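Nucleoporin NUP82 (Chaetomium thermophilum, PDB 5CWW) probably serves as a structural component of the nuclear pore complex and may offer docking sites for transport factors, this piece being its N-terminal beta-propeller domain. Local coordinates at residues Asp385-Lys398 / Gly422-Gln436. Residues are numbered along the deposited sequence; the frame is centred on the assembly and turned at random.
Sequences DEVELKDIYVIGEK and GLSLNIICLLSTSGQ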
ATOM      1  N   ASP B 385       5.376  18.327  -5.353  1.00 65.06           N
ATOM      2  CA  ASP B 385       4.362  17.973  -4.362  1.00 63.55           C
ATOM      3  C   ASP B 385       3.089  17.428  -5.017  1.00 62.41           C
ATOM      4  O   ASP B 385       2.157  17.024  -4.323  1.00 61.67           O
ATOM      5  CB  ASP B 385       4.025  19.179  -3.475  1.00 65.52           C
ATOM      6  CG  ASP B 385       3.603  20.403  -4.271  1.00 68.31           C
ATOM      7  OD1 ASP B 385       3.215  20.259  -5.449  1.00 68.93           O
ATOM      8  OD2 ASP B 385       3.651  21.517  -3.706  1.00 70.07           O
ATOM      9  N   GLU B 386       3.059  17.424  -6.348  1.00 63.64           N
ATOM     10  CA  GLU B 386       1.943  16.851  -7.096  1.00 62.55           C
ATOM     11  C   GLU B 386       2.268  15.424  -7.531  1.00 60.21           C
ATOM     12  O   GLU B 386       1.391  14.561  -7.566  1.00 59.88           O
ATOM     13  CB  GLU B 386       1.610  17.715  -8.317  1.00 64.68           C
ATOM     14  CG  GLU B 386       0.977  19.056  -7.967  1.00 66.99           C
ATOM     15  CD  GLU B 386       0.828  19.976  -9.166  1.00 68.58           C
ATOM     16  OE1 GLU B 386       1.586  19.818 -10.145  1.00 70.21           O
ATOM     17  OE2 GLU B 386      -0.052  20.863  -9.128  1.00 69.99           O
ATOM     18  N   VAL B 387       3.533  15.178  -7.857  1.00 57.27           N
ATOM     19  CA  VAL B 387       3.971  13.846  -8.257  1.00 53.54           C
ATOM     20  C   VAL B 387       4.050  12.948  -7.026  1.00 52.21           C
ATOM     21  O   VAL B 387       3.632  11.792  -7.059  1.00 49.56           O
ATOM     22  CB  VAL B 387       5.346  13.886  -8.967  1.00 56.69           C
ATOM     23  CG1 VAL B 387       5.857  12.478  -9.258  1.00 54.71           C
ATOM     24  CG2 VAL B 387       5.251  14.686 -10.255  1.00 59.07           C
ATOM     25  N   GLU B 388       4.592  13.502  -5.946  1.00 55.35           N
ATOM     26  CA  GLU B 388       4.772  12.780  -4.691  1.00 57.08           C
ATOM     27  C   GLU B 388       3.437  12.337  -4.093  1.00 55.97           C
ATOM     28  O   GLU B 388       2.565  13.167  -3.829  1.00 58.33           O
ATOM     29  CB  GLU B 388       5.528  13.662  -3.693  1.00 60.26           C
ATOM     30  CG  GLU B 388       5.745  13.036  -2.323  1.00 60.21           C
ATOM     31  CD  GLU B 388       6.584  13.912  -1.414  1.00 62.71           C
ATOM     32  OE1 GLU B 388       6.214  15.090  -1.214  1.00 65.24           O
ATOM     33  OE2 GLU B 388       7.620  13.425  -0.912  1.00 63.81           O
ATOM     34  N   LEU B 389       3.285  11.032  -3.879  1.00 54.74           N
ATOM     35  CA  LEU B 389       2.028  10.471  -3.385  1.00 50.64           C
ATOM     36  C   LEU B 389       2.064  10.245  -1.880  1.00 50.34           C
ATOM     37  O   LEU B 389       3.119   9.968  -1.304  1.00 51.23           O
ATOM     38  CB  LEU B 389       1.706   9.153  -4.093  1.00 46.80           C
ATOM     39  CG  LEU B 389       1.328   9.245  -5.575  1.00 43.78           C
ATOM     40  CD1 LEU B 389       1.118   7.854  -6.142  1.00 40.73           C
ATOM     41  CD2 LEU B 389       0.078  10.089  -5.774  1.00 43.35           C
ATOM     42  N   LYS B 390       0.897  10.362  -1.252  1.00 49.35           N
ATOM     43  CA  LYS B 390       0.777  10.178   0.190  1.00 47.22           C
ATOM     44  C   LYS B 390      -0.322   9.188   0.561  1.00 47.87           C
ATOM     45  O   LYS B 390      -0.325   8.651   1.667  1.00 48.65           O
ATOM     46  CB  LYS B 390       0.525  11.528   0.867  1.00 48.88           C
ATOM     47  CG  LYS B 390       1.756  12.427   0.904  1.00 50.79           C
ATOM     48  CD  LYS B 390       2.815  11.890   1.870  1.00 53.62           C
ATOM     49  CE  LYS B 390       4.195  12.470   1.605  1.00 57.38           C
ATOM     50  NZ  LYS B 390       4.226  13.944   1.795  1.00 60.35           N
ATOM     51  N   ASP B 391      -1.252   8.943  -0.355  1.00 48.98           N
ATOM     52  CA  ASP B 391      -2.277   7.936  -0.110  1.00 48.40           C
ATOM     53  C   ASP B 391      -2.824   7.364  -1.406  1.00 47.21           C
ATOM     54  O   ASP B 391      -2.687   7.958  -2.475  1.00 48.44           O
ATOM     55  CB  ASP B 391      -3.426   8.521   0.712  1.00 50.04           C
ATOM     56  CG  ASP B 391      -4.135   7.473   1.557  1.00 50.97           C
ATOM     57  OD1 ASP B 391      -3.901   6.264   1.344  1.00 50.36           O
ATOM     58  OD2 ASP B 391      -4.941   7.857   2.430  1.00 52.31           O
ATOM     59  N   ILE B 392      -3.440   6.193  -1.295  1.00 44.61           N
ATOM     60  CA  ILE B 392      -4.071   5.536  -2.427  1.00 44.49           C
ATOM     61  C   ILE B 392      -5.387   4.925  -1.963  1.00 45.37           C
ATOM     62  O   ILE B 392      -5.476   4.386  -0.860  1.00 45.49           O
ATOM     63  CB  ILE B 392      -3.161   4.453  -3.045  1.00 43.72           C
ATOM     64  CG1 ILE B 392      -3.845   3.806  -4.254  1.00 43.68           C
ATOM     65  CG2 ILE B 392      -2.773   3.405  -1.995  1.00 42.80           C
ATOM     66  CD1 ILE B 392      -2.931   2.933  -5.088  1.00 43.95           C
ATOM     67  N   TYR B 393      -6.408   5.031  -2.806  1.00 46.36           N
ATOM     68  CA  TYR B 393      -7.732   4.511  -2.491  1.00 45.10           C
ATOM     69  C   TYR B 393      -8.358   3.928  -3.746  1.00 43.99           C
ATOM     70  O   TYR B 393      -8.544   4.631  -4.738  1.00 45.36           O
ATOM     71  CB  TYR B 393      -8.620   5.610  -1.908  1.00 46.16           C
ATOM     72  CG  TYR B 393     -10.059   5.194  -1.710  1.00 48.08           C
ATOM     73  CD1 TYR B 393     -10.414   4.316  -0.696  1.00 49.06           C
ATOM     74  CD2 TYR B 393     -11.062   5.688  -2.533  1.00 49.70           C
ATOM     75  CE1 TYR B 393     -11.731   3.936  -0.512  1.00 50.43           C
ATOM     76  CE2 TYR B 393     -12.379   5.316  -2.354  1.00 52.10           C
ATOM     77  CZ  TYR B 393     -12.708   4.440  -1.342  1.00 52.85           C
ATOM     78  OH  TYR B 393     -14.019   4.068  -1.165  1.00 54.11           O
ATOM     79  N   VAL B 394      -8.661   2.636  -3.701  1.00 39.23           N
ATOM     80  CA  VAL B 394      -9.123   1.918  -4.879  1.00 40.25           C
ATOM     81  C   VAL B 394     -10.543   1.402  -4.704  1.00 41.88           C
ATOM     82  O   VAL B 394     -10.847   0.686  -3.754  1.00 40.13           O
ATOM     83  CB  VAL B 394      -8.202   0.733  -5.206  1.00 39.42           C
ATOM     84  CG1 VAL B 394      -8.659   0.031  -6.486  1.00 40.45           C
ATOM     85  CG2 VAL B 394      -6.767   1.215  -5.354  1.00 39.83           C
ATOM     86  N   ILE B 395     -11.408   1.781  -5.637  1.00 44.79           N
ATOM     87  CA  ILE B 395     -12.765   1.265  -5.689  1.00 47.41           C
ATOM     88  C   ILE B 395     -12.791   0.131  -6.702  1.00 46.48           C
ATOM     89  O   ILE B 395     -12.668   0.360  -7.906  1.00 48.19           O
ATOM     90  CB  ILE B 395     -13.773   2.357  -6.075  1.00 47.71           C
ATOM     91  CG1 ILE B 395     -13.619   3.566  -5.150  1.00 47.57           C
ATOM     92  CG2 ILE B 395     -15.195   1.814  -6.001  1.00 47.97           C
ATOM     93  CD1 ILE B 395     -14.303   4.810  -5.647  1.00 48.98           C
ATOM     94  N   GLY B 396     -12.938  -1.093  -6.210  1.00 43.04           N
ATOM     95  CA  GLY B 396     -12.883  -2.259  -7.068  1.00 41.97           C
ATOM     96  C   GLY B 396     -14.052  -2.323  -8.030  1.00 44.08           C
ATOM     97  O   GLY B 396     -15.145  -1.842  -7.730  1.00 43.83           O
ATOM     98  N   GLU B 397     -13.810  -2.910  -9.197  1.00 48.57           N
ATOM     99  CA  GLU B 397     -14.877  -3.209 -10.141  1.00 54.83           C
ATOM    100  C   GLU B 397     -15.956  -4.011  -9.435  1.00 61.04           C
ATOM    101  O   GLU B 397     -15.656  -4.804  -8.542  1.00 56.91           O
ATOM    102  CB  GLU B 397     -14.339  -3.988 -11.340  1.00 55.74           C
ATOM    103  CG  GLU B 397     -13.592  -5.263 -10.950  1.00 57.47           C
ATOM    104  CD  GLU B 397     -13.443  -6.238 -12.098  1.00 61.61           C
ATOM    105  OE1 GLU B 397     -14.435  -6.471 -12.819  1.00 63.88           O
ATOM    106  OE2 GLU B 397     -12.334  -6.778 -12.271  1.00 61.18           O
ATOM    107  N   LYS B 398     -17.207  -3.806  -9.830  1.00 73.65           N
ATOM    108  CA  LYS B 398     -18.312  -4.560  -9.256  1.00 87.10           C
ATOM    109  C   LYS B 398     -18.806  -5.588 -10.268  1.00 94.42           C
ATOM    110  O   LYS B 398     -18.743  -5.343 -11.472  1.00 97.80           O
ATOM    111  CB  LYS B 398     -19.444  -3.622  -8.839  1.00 92.40           C
ATOM    112  CG  LYS B 398     -19.012  -2.549  -7.846  1.00 95.57           C
ATOM    113  CD  LYS B 398     -20.194  -1.965  -7.079  1.00 99.72           C
ATOM    114  CE  LYS B 398     -20.720  -2.926  -6.016  1.00101.90           C
ATOM    115  NZ  LYS B 398     -19.693  -3.253  -4.984  1.00101.60           N
ATOM    116  N   GLY B 422     -22.625  -0.679  -9.529  1.00 83.03           N
ATOM    117  CA  GLY B 422     -21.703   0.410  -9.792  1.00 72.36           C
ATOM    118  C   GLY B 422     -20.964   0.229 -11.103  1.00 64.86           C
ATOM    119  O   GLY B 422     -21.532  -0.263 -12.074  1.00 65.40           O
ATOM    120  N   LEU B 423     -19.692   0.616 -11.123  1.00 59.39           N
ATOM    121  CA  LEU B 423     -18.897   0.594 -12.347  1.00 55.97           C
ATOM    122  C   LEU B 423     -18.108  -0.703 -12.495  1.00 51.30           C
ATOM    123  O   LEU B 423     -17.430  -1.145 -11.562  1.00 50.42           O
ATOM    124  CB  LEU B 423     -17.935   1.785 -12.370  1.00 53.28           C
ATOM    125  CG  LEU B 423     -17.117   1.974 -13.651  1.00 50.43           C
ATOM    126  CD1 LEU B 423     -18.017   2.339 -14.824  1.00 50.98           C
ATOM    127  CD2 LEU B 423     -16.046   3.035 -13.446  1.00 50.84           C
ATOM    128  N   SER B 424     -18.172  -1.293 -13.685  1.00 52.34           N
ATOM    129  CA  SER B 424     -17.459  -2.534 -13.972  1.00 51.10           C
ATOM    130  C   SER B 424     -15.974  -2.292 -14.257  1.00 49.64           C
ATOM    131  O   SER B 424     -15.372  -2.988 -15.074  1.00 51.04           O
ATOM    132  CB  SER B 424     -18.107  -3.249 -15.160  1.00 53.54           C
ATOM    133  OG  SER B 424     -18.139  -2.412 -16.303  1.00 55.13           O
ATOM    134  N   LEU B 425     -15.390  -1.310 -13.576  1.00 45.28           N
ATOM    135  CA  LEU B 425     -13.972  -1.001 -13.717  1.00 45.86           C
ATOM    136  C   LEU B 425     -13.399  -0.597 -12.372  1.00 44.93           C
ATOM    137  O   LEU B 425     -14.075   0.050 -11.571  1.00 46.03           O
ATOM    138  CB  LEU B 425     -13.749   0.136 -14.717  1.00 47.97           C
ATOM    139  CG  LEU B 425     -14.207  -0.030 -16.166  1.00 52.34           C
ATOM    140  CD1 LEU B 425     -14.108   1.310 -16.865  1.00 53.97           C
ATOM    141  CD2 LEU B 425     -13.376  -1.074 -16.895  1.00 53.68           C
ATOM    142  N   ASN B 426     -12.152  -0.974 -12.121  1.00 44.17           N
ATOM    143  CA  ASN B 426     -11.445  -0.473 -10.954  1.00 45.08           C
ATOM    144  C   ASN B 426     -11.197   1.021 -11.106  1.00 45.13           C
ATOM    145  O   ASN B 426     -10.852   1.494 -12.192  1.00 44.93           O
ATOM    146  CB  ASN B 426     -10.119  -1.208 -10.746  1.00 44.33           C
ATOM    147  CG  ASN B 426     -10.295  -2.706 -10.614  1.00 46.88           C
ATOM    148  OD1 ASN B 426     -10.974  -3.185  -9.706  1.00 46.34           O
ATOM    149  ND2 ASN B 426      -9.664  -3.457 -11.509  1.00 47.63           N
ATOM    150  N   ILE B 427     -11.402   1.761 -10.023  1.00 45.93           N
ATOM    151  CA  ILE B 427     -11.073   3.177  -9.985  1.00 46.79           C
ATOM    152  C   ILE B 427      -9.955   3.381  -8.975  1.00 46.58           C
ATOM    153  O   ILE B 427     -10.115   3.094  -7.788  1.00 47.61           O
ATOM    154  CB  ILE B 427     -12.288   4.049  -9.612  1.00 45.80           C
ATOM    155  CG1 ILE B 427     -13.465   3.741 -10.545  1.00 47.27           C
ATOM    156  CG2 ILE B 427     -11.918   5.527  -9.691  1.00 44.88           C
ATOM    157  CD1 ILE B 427     -14.754   4.461 -10.190  1.00 49.03           C
ATOM    158  N   ILE B 428      -8.815   3.853  -9.465  1.00 46.89           N
ATOM    159  CA  ILE B 428      -7.650   4.076  -8.625  1.00 46.33           C
ATOM    160  C   ILE B 428      -7.526   5.566  -8.334  1.00 48.58           C
ATOM    161  O   ILE B 428      -7.311   6.375  -9.239  1.00 49.27           O
ATOM    162  CB  ILE B 428      -6.361   3.544  -9.289  1.00 45.14           C
ATOM    163  CG1 ILE B 428      -6.403   2.014  -9.388  1.00 45.75           C
ATOM    164  CG2 ILE B 428      -5.124   3.931  -8.480  1.00 44.39           C
ATOM    165  CD1 ILE B 428      -7.256   1.458 -10.509  1.00 46.24           C
ATOM    166  N   CYS B 429      -7.689   5.917  -7.062  1.00 45.55           N
ATOM    167  CA  CYS B 429      -7.621   7.304  -6.622  1.00 48.17           C
ATOM    168  C   CYS B 429      -6.289   7.552  -5.920  1.00 45.31           C
ATOM    169  O   CYS B 429      -5.884   6.773  -5.051  1.00 44.67           O
ATOM    170  CB  CYS B 429      -8.793   7.629  -5.695  1.00 50.34           C
ATOM    171  SG  CYS B 429     -10.415   7.209  -6.393  1.00 46.54           S
ATOM    172  N   LEU B 430      -5.611   8.629  -6.308  1.00 47.37           N
ATOM    173  CA  LEU B 430      -4.267   8.927  -5.820  1.00 44.77           C
ATOM    174  C   LEU B 430      -4.221  10.307  -5.174  1.00 45.68           C
ATOM    175  O   LEU B 430      -4.662  11.289  -5.766  1.00 47.65           O
ATOM    176  CB  LEU B 430      -3.253   8.852  -6.962  1.00 43.71           C
ATOM    177  CG  LEU B 430      -3.279   7.580  -7.814  1.00 42.19           C
ATOM    178  CD1 LEU B 430      -2.345   7.718  -9.010  1.00 42.27           C
ATOM    179  CD2 LEU B 430      -2.908   6.361  -6.984  1.00 41.45           C
ATOM    180  N   LEU B 431      -3.667  10.368  -3.968  1.00 44.40           N
ATOM    181  CA  LEU B 431      -3.591  11.604  -3.196  1.00 46.81           C
ATOM    182  C   LEU B 431      -2.143  12.069  -3.054  1.00 48.71           C
ATOM    183  O   LEU B 431      -1.299  11.354  -2.508  1.00 46.93           O
ATOM    184  CB  LEU B 431      -4.227  11.392  -1.822  1.00 47.42           C
ATOM    185  CG  LEU B 431      -4.421  12.575  -0.874  1.00 49.61           C
ATOM    186  CD1 LEU B 431      -5.107  13.748  -1.559  1.00 53.07           C
ATOM    187  CD2 LEU B 431      -5.244  12.107   0.319  1.00 52.05           C
ATOM    188  N   SER B 432      -1.863  13.266  -3.561  1.00 55.27           N
ATOM    189  CA  SER B 432      -0.519  13.836  -3.521  1.00 58.24           C
ATOM    190  C   SER B 432      -0.293  14.644  -2.247  1.00 58.07           C
ATOM    191  O   SER B 432      -1.247  15.023  -1.569  1.00 61.31           O
ATOM    192  CB  SER B 432      -0.279  14.727  -4.742  1.00 63.15           C
ATOM    193  OG  SER B 432      -0.589  14.045  -5.945  1.00 63.73           O
ATOM    194  N   THR B 433       0.973  14.913  -1.940  1.00 56.33           N
ATOM    195  CA  THR B 433       1.339  15.753  -0.802  1.00 56.68           C
ATOM    196  C   THR B 433       0.602  17.085  -0.844  1.00 59.60           C
ATOM    197  O   THR B 433       0.168  17.601   0.187  1.00 60.26           O
ATOM    198  CB  THR B 433       2.859  16.026  -0.772  1.00 56.71           C
ATOM    199  OG1 THR B 433       3.572  14.783  -0.728  1.00 56.94           O
ATOM    200  CG2 THR B 433       3.243  16.874   0.439  1.00 57.76           C
ATOM    201  N   SER B 434       0.456  17.632  -2.046  1.00 61.45           N
ATOM    202  CA  SER B 434      -0.172  18.934  -2.230  1.00 64.73           C
ATOM    203  C   SER B 434      -1.670  18.889  -1.957  1.00 63.92           C
ATOM    204  O   SER B 434      -2.320  19.930  -1.871  1.00 65.73           O
ATOM    205  CB  SER B 434       0.068  19.443  -3.651  1.00 67.16           C
ATOM    206  OG  SER B 434      -0.638  18.655  -4.592  1.00 66.41           O
ATOM    207  N   GLY B 435      -2.215  17.684  -1.831  1.00 59.91           N
ATOM    208  CA  GLY B 435      -3.646  17.506  -1.674  1.00 58.47           C
ATOM    209  C   GLY B 435      -4.327  17.284  -3.010  1.00 57.17           C
ATOM    210  O   GLY B 435      -5.548  17.150  -3.079  1.00 56.52           O
ATOM    211  N   GLN B 436      -3.536  17.258  -4.078  1.00 58.85           N
ATOM    212  CA  GLN B 436      -4.050  16.943  -5.404  1.00 58.92           C
ATOM    213  C   GLN B 436      -4.621  15.532  -5.420  1.00 55.43           C
ATOM    214  O   GLN B 436      -4.012  14.602  -4.890  1.00 55.31           O
ATOM    215  CB  GLN B 436      -2.948  17.076  -6.462  1.00 61.45           C
ATOM    216  CG  GLN B 436      -3.377  16.696  -7.881  1.00 62.41           C
ATOM    217  CD  GLN B 436      -2.200  16.368  -8.781  1.00 62.15           C
ATOM    218  OE1 GLN B 436      -1.702  15.236  -8.791  1.00 61.91           O
ATOM    219  NE2 GLN B 436      -1.751  17.354  -9.545  1.00 62.78           N
TER
HETATM  220  O   HOH W   1      -1.690  20.795  -6.263  1.00 56.96           O
HETATM  221  O   HOH W   2     -15.580   0.414  -9.403  1.00 56.59           O
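Lys390 and Asp391 both donate their backbone N to Leu431 O, at 2.7 and 3.2 Å, forming a classic beta bulge in the antiparallel pairing of strands 389-395 and 427-432, part of one propeller blade. Beyond the bulge the pairing is regular, Tyr393 with Cys429 and Ile395 with Ile427 being hydrogen-bonded pairs, and the side chains pack closely. With its CG1 branch swung opposite the backbone N (chi1 -179°), Ile392 runs alongside Leu430, CG1 3.9 Å from Leu430 CD2; Val394 lies alongside Ile428. Trp273 and Ala275 of strand 272-276 cover this face. Across the sheet Cys429 SG sits at the edge of the Tyr393 ring, 4.2 Å from CD2, while Phe492 covers Cys429 and Leu431.

At the bulge end, buried Thr433 OG1 donates to Glu388 OE1 (2.7 Å) from above the carboxylate plane and accepts from buried Lys390 NZ (2.7 Å), which also hydrogen-bonds to Gly488 O. Ser432 OG donates to Glu386 O at 2.6 Å, and Thr433 N to Glu388 O. The looser side lies at partly exposed Glu397 and Lys398: Glu397 N reaches Asn426 OD1 (2.9 Å), but the Lys398 side chain is poorly ordered. The pair exemplifies strands joined centrally by apolar packing and at one end by backbone amides and buried hydroxyls.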